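Local coordinates for protein putative phosphohistidine phosphatase, SixA (Nakamurella multipartita, PDB 4HBZ) that probably removes phosphate from phosphohistidine in proteins, as a putative SixA-type member of the histidine phosphatase superfamily, at residues A[64-69]-A[85-90]; A[159-164]-A[178-183]. All blocks are in the same frame, centred on the assembly; numbering follows the deposited sequence.

Overall arrangement
Both contacts belong to one mixed sheet and pair its outermost strands with their neighbours: contact 1 joins 65-69 to the edge strand 86-90, contact 2 joins 159-164 to the edge strand 177-182. They lie on opposite sides of the chain's centre, about 18 Å between centres, and share no strand. Each is partly buried, with the inner strand more enclosed than the outer one. Contact 1 is parallel and in unbroken one-to-one register, and its outer strand carries two arginines, one of which holds an acetate. Contact 2 is antiparallel and interrupted by a bulge; it sets leucines, valine and phenylalanine against helices 43-59 and 123-138 on the two faces of the sheet, with glutamines at its margin.

Contact 1. Residues A[64-69]-A[85-90]; sequences DVVVCS and AQVRYR. With ACY (acetic acid), chain B.
Val66 and Cys68 carry the backbone ladder to the edge strand 86-90. Val66 N donates to Gln86 O and Val66 O accepts from Arg88 N at 2.7 Å; Cys68 repeats the pattern with Arg88 O and Arg90 N. Arg90 turns its guanidinium edge to an acetate, probably from the crystallisation liquor, in a nearly straight two-pronged grip: Arg90 NH1 to acetate O 2.9 Å and Arg90 NH2 to acetate OXT 2.8 Å. NH1 also reaches Tyr89 O, and NE makes a salt bridge with Glu104. An alanine in place of Arg90 would probably leave the acetate and Tyr89 O without these donors and Glu104 without this salt-bridge partner. Beyond the ladder, a water bridges Asp64 O and Gln86 N. On the face carrying Val66 and Cys68, Val66 CG2 lies 4.1 Å from Ala85 CB, and Cys68 CB is 3.8 Å from Tyr89 CD1. Cys68 SG, anti to the backbone N (chi1 -172°), sits obliquely beside the Tyr89 ring, 5.1 Å from its centroid. Val66, Val87 and Tyr89 pack on Leu78 of helix 72-81, which links the two strands in a beta-alpha-beta crossover, part of the histidine phosphatase fold.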
ATOM      1  N   ASP A  64      -9.249   7.738  -3.013  1.00 12.49           N
ATOM      2  CA  ASP A  64     -10.577   7.861  -2.414  1.00 13.23           C
ATOM      3  C   ASP A  64     -10.591   7.555  -0.927  1.00 13.00           C
ATOM      4  O   ASP A  64     -11.330   8.193  -0.153  1.00 14.44           O
ATOM      5  CB  ASP A  64     -11.613   6.982  -3.107  1.00 14.15           C
ATOM      6  CG  ASP A  64     -11.750   7.320  -4.571  1.00 16.06           C
ATOM      7  OD1 ASP A  64     -12.101   8.509  -4.869  1.00 17.99           O
ATOM      8  OD2 ASP A  64     -11.457   6.443  -5.423  1.00 16.50           O
ATOM      9  N   VAL A  65      -9.802   6.562  -0.530  0.50 12.33           N
ATOM     10  CA  VAL A  65      -9.803   6.033   0.840  0.50 12.13           C
ATOM     11  C   VAL A  65      -8.378   5.633   1.216  0.50 11.73           C
ATOM     12  O   VAL A  65      -7.667   5.048   0.396  0.50 11.53           O
ATOM     13  CB  VAL A  65     -10.722   4.793   0.936  0.50 11.75           C
ATOM     14  CG1 VAL A  65     -10.702   4.186   2.314  0.50 11.71           C
ATOM     15  CG2 VAL A  65     -12.149   5.162   0.527  0.50 11.79           C
ATOM     16  N   VAL A  66      -7.962   5.975   2.434  1.00 11.88           N
ATOM     17  CA  VAL A  66      -6.659   5.561   2.945  1.00 11.98           C
ATOM     18  C   VAL A  66      -6.962   4.672   4.154  1.00 11.72           C
ATOM     19  O   VAL A  66      -7.852   4.988   4.977  1.00 13.06           O
ATOM     20  CB  VAL A  66      -5.834   6.755   3.426  1.00 12.55           C
ATOM     21  CG1 VAL A  66      -4.466   6.304   3.902  1.00 13.50           C
ATOM     22  CG2 VAL A  66      -5.670   7.743   2.292  1.00 12.52           C
ATOM     23  N   VAL A  67      -6.231   3.556   4.224  1.00 11.58           N
ATOM     24  CA  VAL A  67      -6.178   2.706   5.440  1.00 11.49           C
ATOM     25  C   VAL A  67      -4.751   2.875   5.973  1.00 10.89           C
ATOM     26  O   VAL A  67      -3.765   2.595   5.243  1.00 11.25           O
ATOM     27  CB  VAL A  67      -6.522   1.233   5.185  1.00 12.15           C
ATOM     28  CG1 VAL A  67      -6.713   0.532   6.516  1.00 13.97           C
ATOM     29  CG2 VAL A  67      -7.775   1.096   4.281  1.00 13.92           C
ATOM     30  N   CYS A  68      -4.608   3.327   7.224  1.00 11.23           N
ATOM     31  CA  CYS A  68      -3.321   3.734   7.742  1.00 11.43           C
ATOM     32  C   CYS A  68      -3.067   3.189   9.140  1.00 11.39           C
ATOM     33  O   CYS A  68      -3.919   3.289   9.996  1.00 11.90           O
ATOM     34  CB  CYS A  68      -3.268   5.263   7.775  1.00 12.04           C
ATOM     35  SG  CYS A  68      -1.657   6.004   8.172  1.00 13.54           S
ATOM     36  N   SER A  69      -1.893   2.614   9.356  1.00 11.81           N
ATOM     37  CA  SER A  69      -1.454   2.271  10.707  1.00 11.37           C
ATOM     38  C   SER A  69      -1.497   3.489  11.633  1.00 11.78           C
ATOM     39  O   SER A  69      -1.211   4.616  11.239  1.00 11.93           O
ATOM     40  CB  SER A  69      -0.028   1.741  10.647  1.00 11.71           C
ATOM     41  OG  SER A  69       0.516   1.592  11.922  1.00 11.82           O
ATOM     42  N   ALA A  85      -8.067  12.609   1.648  1.00 22.39           N
ATOM     43  CA  ALA A  85      -9.032  11.573   1.332  1.00 21.73           C
ATOM     44  C   ALA A  85      -9.637  11.166   2.659  1.00 22.89           C
ATOM     45  O   ALA A  85      -9.215  11.634   3.694  1.00 28.49           O
ATOM     46  CB  ALA A  85      -8.359  10.391   0.648  1.00 20.97           C
ATOM     47  N   GLN A  86     -10.623  10.320   2.648  1.00 22.18           N
ATOM     48  CA  GLN A  86     -11.116   9.824   3.930  1.00 23.54           C
ATOM     49  C   GLN A  86     -10.085   8.814   4.446  1.00 19.44           C
ATOM     50  O   GLN A  86      -9.596   8.007   3.665  1.00 19.02           O
ATOM     51  CB  GLN A  86     -12.507   9.224   3.813  1.00 28.98           C
ATOM     52  CG  GLN A  86     -12.732   8.169   2.765  1.00 34.10           C
ATOM     53  CD  GLN A  86     -14.210   7.662   2.723  1.00 40.48           C
ATOM     54  OE1 GLN A  86     -14.668   6.978   3.638  1.00 43.81           O
ATOM     55  NE2 GLN A  86     -14.938   8.002   1.652  1.00 44.65           N
ATOM     56  N   VAL A  87      -9.762   8.882   5.731  1.00 17.25           N
ATOM     57  CA  VAL A  87      -8.721   8.026   6.318  1.00 16.79           C
ATOM     58  C   VAL A  87      -9.323   7.130   7.389  1.00 16.83           C
ATOM     59  O   VAL A  87     -10.115   7.600   8.223  1.00 18.06           O
ATOM     60  CB  VAL A  87      -7.561   8.827   6.911  1.00 18.88           C
ATOM     61  CG1 VAL A  87      -6.453   7.883   7.420  1.00 18.81           C
ATOM     62  CG2 VAL A  87      -7.051   9.876   5.948  1.00 20.88           C
ATOM     63  N   ARG A  88      -8.988   5.846   7.323  1.00 15.06           N
ATOM     64  CA  ARG A  88      -9.344   4.853   8.325  1.00 15.57           C
ATOM     65  C   ARG A  88      -8.059   4.471   9.044  1.00 15.72           C
ATOM     66  O   ARG A  88      -7.239   3.733   8.487  1.00 14.69           O
ATOM     67  CB  ARG A  88      -9.955   3.664   7.636  1.00 16.58           C
ATOM     68  CG  ARG A  88     -11.254   3.999   6.852  1.00 18.92           C
ATOM     69  CD  ARG A  88     -11.629   3.009   5.749  1.00 21.32           C
ATOM     70  NE  ARG A  88     -12.189   1.786   6.269  1.00 24.19           N
ATOM     71  CZ  ARG A  88     -13.497   1.495   6.363  1.00 24.73           C
ATOM     72  NH1 ARG A  88     -13.824   0.333   6.910  1.00 28.63           N
ATOM     73  NH2 ARG A  88     -14.461   2.335   5.991  1.00 26.82           N
ATOM     74  N   TYR A  89      -7.871   4.989  10.243  1.00 15.69           N
ATOM     75  CA  TYR A  89      -6.704   4.657  11.037  1.00 14.85           C
ATOM     76  C   TYR A  89      -6.994   3.327  11.759  1.00 15.30           C
ATOM     77  O   TYR A  89      -8.056   3.161  12.380  1.00 15.39           O
ATOM     78  CB  TYR A  89      -6.365   5.743  12.054  1.00 15.16           C
ATOM     79  CG  TYR A  89      -5.886   7.016  11.406  1.00 15.48           C
ATOM     80  CD1 TYR A  89      -4.593   7.093  10.832  1.00 15.53           C
ATOM     81  CD2 TYR A  89      -6.739   8.113  11.295  1.00 16.91           C
ATOM     82  CE1 TYR A  89      -4.175   8.266  10.223  1.00 16.91           C
ATOM     83  CE2 TYR A  89      -6.309   9.260  10.674  1.00 17.07           C
ATOM     84  CZ  TYR A  89      -5.014   9.314  10.158  1.00 17.75           C
ATOM     85  OH  TYR A  89      -4.615  10.505   9.536  1.00 18.93           O
ATOM     86  N   ARG A  90      -6.048   2.408  11.745  1.00 14.07           N
ATOM     87  CA  ARG A  90      -6.263   1.057  12.268  1.00 13.98           C
ATOM     88  C   ARG A  90      -5.066   0.556  13.038  1.00 14.42           C
ATOM     89  O   ARG A  90      -3.975   0.438  12.480  1.00 13.52           O
ATOM     90  CB  ARG A  90      -6.598   0.105  11.143  1.00 15.01           C
ATOM     91  CG  ARG A  90      -7.891   0.363  10.404  1.00 15.34           C
ATOM     92  CD  ARG A  90      -9.069   0.001  11.277  1.00 17.46           C
ATOM     93  NE  ARG A  90     -10.355   0.166  10.565  1.00 18.45           N
ATOM     94  CZ  ARG A  90     -11.074   1.269  10.530  1.00 19.69           C
ATOM     95  NH1 ARG A  90     -10.666   2.432  11.079  1.00 19.17           N
ATOM     96  NH2 ARG A  90     -12.239   1.253   9.843  1.00 21.63           N
TER
HETATM   97  C   ACY B 201     -13.328   4.690  10.135  1.00 42.93           C
HETATM   98  O   ACY B 201     -12.293   4.771  10.861  1.00 40.57           O
HETATM   99  OXT ACY B 201     -13.836   3.594   9.774  1.00 44.50           O
HETATM  100  CH3 ACY B 201     -13.998   5.959   9.686  1.00 48.48           C
HETATM  101  O   HOH W   1     -12.264  10.640   0.276  1.00 31.81           O

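Contact 2. Residues A[159-164]-A[178-183]; sequences FAVLST and LQLVQH
Val161 and Leu180 run alongside each other on one face of the pair, Val161 CG2 3.7 Å from Leu180 CD1. Next along that face, Phe159 takes Gln182 CB over one side of its ring, a CH-pi contact 3.7 Å from the Phe159 centroid and 23° off the normal, described for one of Gln182's two deposited conformers. Phe159 CG sits between its own backbone N and carbonyl carbon (chi1 62°). The end of the side chain comes nearer the neighbouring strand, and Trp55 of helix 43-59 also meets the ring. On the other face, Leu178 CD1 lies 3.9 Å from Ala160 CB and close to Leu162 CG, and both leucines touch Val132 of helix 123-138. The strands form an antiparallel pair at the end of the mixed sheet, broken by a classic beta bulge: Gln179 and Leu180 both face Val161. Val161 O accepts from Gln179 N at 2.8 Å and only weakly from Leu180 N at 3.3 Å, so one carbonyl serves two successive amides. Past the bulge the pairing is regular, with Val161 N donating almost straight to Leu180 O and Phe159 exchanging two bonds with Gln182. At the polar edge Gln179 NE2 touches Ser163 CB in van der Waals contact at 3.8 Å and makes a weak hydrogen bond to Glu177 O.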
ATOM      1  N   PHE A 159       6.407   2.408  -2.514  1.00 10.07           N
ATOM      2  CA  PHE A 159       5.043   1.934  -2.720  1.00 10.78           C
ATOM      3  C   PHE A 159       4.922   1.161  -4.005  1.00 11.02           C
ATOM      4  O   PHE A 159       5.659   1.330  -4.947  1.00 11.45           O
ATOM      5  CB  PHE A 159       4.021   3.086  -2.678  1.00 10.69           C
ATOM      6  CG  PHE A 159       4.196   4.142  -3.742  1.00 10.99           C
ATOM      7  CD1 PHE A 159       3.629   4.014  -5.003  1.00 12.33           C
ATOM      8  CD2 PHE A 159       4.969   5.276  -3.447  1.00 11.95           C
ATOM      9  CE1 PHE A 159       3.793   5.006  -5.953  1.00 12.62           C
ATOM     10  CE2 PHE A 159       5.145   6.244  -4.403  1.00 12.26           C
ATOM     11  CZ  PHE A 159       4.539   6.123  -5.626  1.00 12.13           C
ATOM     12  N   ALA A 160       3.972   0.235  -3.984  1.00 10.11           N
ATOM     13  CA  ALA A 160       3.562  -0.579  -5.148  1.00 11.04           C
ATOM     14  C   ALA A 160       2.169  -0.204  -5.580  1.00 11.07           C
ATOM     15  O   ALA A 160       1.298   0.094  -4.725  1.00 11.05           O
ATOM     16  CB  ALA A 160       3.581  -2.061  -4.786  1.00 11.69           C
ATOM     17  N   VAL A 161       1.970  -0.139  -6.875  1.00 10.96           N
ATOM     18  CA  VAL A 161       0.691   0.173  -7.464  1.00 10.80           C
ATOM     19  C   VAL A 161       0.194  -1.083  -8.168  1.00 10.70           C
ATOM     20  O   VAL A 161       0.898  -1.658  -9.008  1.00 11.31           O
ATOM     21  CB  VAL A 161       0.782   1.307  -8.495  1.00 12.20           C
ATOM     22  CG1 VAL A 161      -0.610   1.635  -9.081  1.00 13.14           C
ATOM     23  CG2 VAL A 161       1.446   2.548  -7.905  1.00 13.06           C
ATOM     24  N   LEU A 162      -0.998  -1.537  -7.765  1.00 10.80           N
ATOM     25  CA  LEU A 162      -1.604  -2.724  -8.304  1.00 11.50           C
ATOM     26  C   LEU A 162      -2.999  -2.429  -8.830  1.00 12.38           C
ATOM     27  O   LEU A 162      -3.597  -1.447  -8.450  1.00 12.17           O
ATOM     28  CB  LEU A 162      -1.681  -3.830  -7.249  1.00 12.56           C
ATOM     29  CG  LEU A 162      -0.369  -4.185  -6.554  1.00 13.01           C
ATOM     30  CD1 LEU A 162      -0.241  -3.468  -5.224  1.00 14.14           C
ATOM     31  CD2 LEU A 162      -0.229  -5.691  -6.362  1.00 14.47           C
ATOM     32  N   SER A 163      -3.482  -3.284  -9.727  1.00 12.79           N
ATOM     33  CA  SER A 163      -4.774  -3.106 -10.332  1.00 14.16           C
ATOM     34  C   SER A 163      -5.527  -4.428 -10.219  1.00 13.52           C
ATOM     35  O   SER A 163      -4.970  -5.513 -10.469  1.00 15.04           O
ATOM     36  CB  SER A 163      -4.582  -2.751 -11.805  1.00 16.26           C
ATOM     37  OG  SER A 163      -5.818  -2.512 -12.379  1.00 22.96           O
ATOM     38  N   THR A 164      -6.824  -4.308  -9.920  1.00 13.98           N
ATOM     39  CA  THR A 164      -7.703  -5.498  -9.801  1.00 14.46           C
ATOM     40  C   THR A 164      -9.024  -5.216 -10.480  1.00 14.58           C
ATOM     41  O   THR A 164      -9.585  -4.110 -10.378  1.00 14.00           O
ATOM     42  CB  THR A 164      -7.895  -5.954  -8.353  1.00 15.56           C
ATOM     43  OG1 THR A 164      -8.615  -7.214  -8.322  1.00 17.41           O
ATOM     44  CG2 THR A 164      -8.623  -4.975  -7.512  1.00 15.28           C
ATOM     45  N   LEU A 178       0.509  -6.353 -10.595  1.00 13.78           N
ATOM     46  CA  LEU A 178       1.444  -5.299 -10.237  1.00 13.55           C
ATOM     47  C   LEU A 178       1.702  -4.424 -11.440  1.00 13.64           C
ATOM     48  O   LEU A 178       2.145  -4.944 -12.510  1.00 16.10           O
ATOM     49  CB  LEU A 178       2.731  -5.924  -9.748  1.00 14.78           C
ATOM     50  CG  LEU A 178       3.851  -4.985  -9.318  1.00 15.27           C
ATOM     51  CD1 LEU A 178       3.430  -4.102  -8.137  1.00 15.63           C
ATOM     52  CD2 LEU A 178       5.036  -5.812  -8.893  1.00 16.76           C
ATOM     53  N   GLN A 179       1.489  -3.122 -11.276  1.00 13.17           N
ATOM     54  CA  GLN A 179       1.735  -2.125 -12.325  1.00 14.39           C
ATOM     55  C   GLN A 179       3.135  -1.519 -12.225  1.00 14.52           C
ATOM     56  O   GLN A 179       3.806  -1.332 -13.255  1.00 15.68           O
ATOM     57  CB  GLN A 179       0.659  -1.018 -12.319  1.00 15.82           C
ATOM     58  CG  GLN A 179      -0.782  -1.518 -12.459  1.00 18.30           C
ATOM     59  CD  GLN A 179      -0.942  -2.436 -13.642  1.00 23.00           C
ATOM     60  OE1 GLN A 179      -0.698  -2.026 -14.783  1.00 28.09           O
ATOM     61  NE2 GLN A 179      -1.303  -3.691 -13.393  1.00 24.62           N
ATOM     62  N   LEU A 180       3.514  -1.169 -11.009  1.00 13.82           N
ATOM     63  CA  LEU A 180       4.791  -0.529 -10.763  1.00 15.46           C
ATOM     64  C   LEU A 180       5.156  -0.548  -9.311  1.00 13.75           C
ATOM     65  O   LEU A 180       4.294  -0.599  -8.428  1.00 13.44           O
ATOM     66  CB  LEU A 180       4.826   0.877 -11.319  1.00 20.26           C
ATOM     67  CG  LEU A 180       3.864   1.867 -10.817  1.00 24.25           C
ATOM     68  CD1 LEU A 180       4.615   2.789  -9.843  1.00 27.65           C
ATOM     69  CD2 LEU A 180       3.313   2.718 -11.961  1.00 27.05           C
ATOM     70  N   VAL A 181       6.469  -0.448  -9.069  1.00 13.28           N
ATOM     71  CA  VAL A 181       7.008  -0.229  -7.746  1.00 12.45           C
ATOM     72  C   VAL A 181       7.844   1.046  -7.854  1.00 12.79           C
ATOM     73  O   VAL A 181       8.759   1.117  -8.698  1.00 13.55           O
ATOM     74  CB  VAL A 181       7.813  -1.422  -7.205  1.00 13.33           C
ATOM     75  CG1 VAL A 181       8.335  -1.132  -5.789  1.00 13.45           C
ATOM     76  CG2 VAL A 181       7.004  -2.711  -7.263  1.00 13.90           C
ATOM     77  N   GLN A 182       7.489   2.050  -7.041  0.50 12.97           N
ATOM     78  CA  GLN A 182       8.215   3.329  -6.960  0.50 13.50           C
ATOM     79  C   GLN A 182       9.028   3.356  -5.698  0.50 12.03           C
ATOM     80  O   GLN A 182       8.509   3.316  -4.588  0.50 11.92           O
ATOM     81  CB  GLN A 182       7.238   4.499  -6.965  0.50 15.83           C
ATOM     82  CG  GLN A 182       6.656   4.769  -8.338  0.50 17.98           C
ATOM     83  CD  GLN A 182       7.674   5.261  -9.338  0.50 19.57           C
ATOM     84  OE1 GLN A 182       7.695   4.781 -10.477  0.50 24.55           O
ATOM     85  NE2 GLN A 182       8.538   6.192  -8.938  0.50 21.46           N
ATOM     86  N   HIS A 183      10.335   3.431  -5.875  1.00 11.44           N
ATOM     87  CA  HIS A 183      11.275   3.429  -4.786  1.00 12.30           C
ATOM     88  C   HIS A 183      11.589   4.843  -4.291  1.00 14.05           C
ATOM     89  O   HIS A 183      11.433   5.825  -5.010  1.00 13.76           O
ATOM     90  CB  HIS A 183      12.563   2.696  -5.242  1.00 13.43           C
ATOM     91  CG  HIS A 183      12.297   1.292  -5.680  1.00 13.23           C
ATOM     92  ND1 HIS A 183      12.362   0.230  -4.801  1.00 15.77           N
ATOM     93  CD2 HIS A 183      11.834   0.790  -6.836  1.00 14.27           C
ATOM     94  CE1 HIS A 183      12.025  -0.870  -5.423  1.00 14.40           C
ATOM     95  NE2 HIS A 183      11.669  -0.570  -6.648  1.00 15.34           N
TER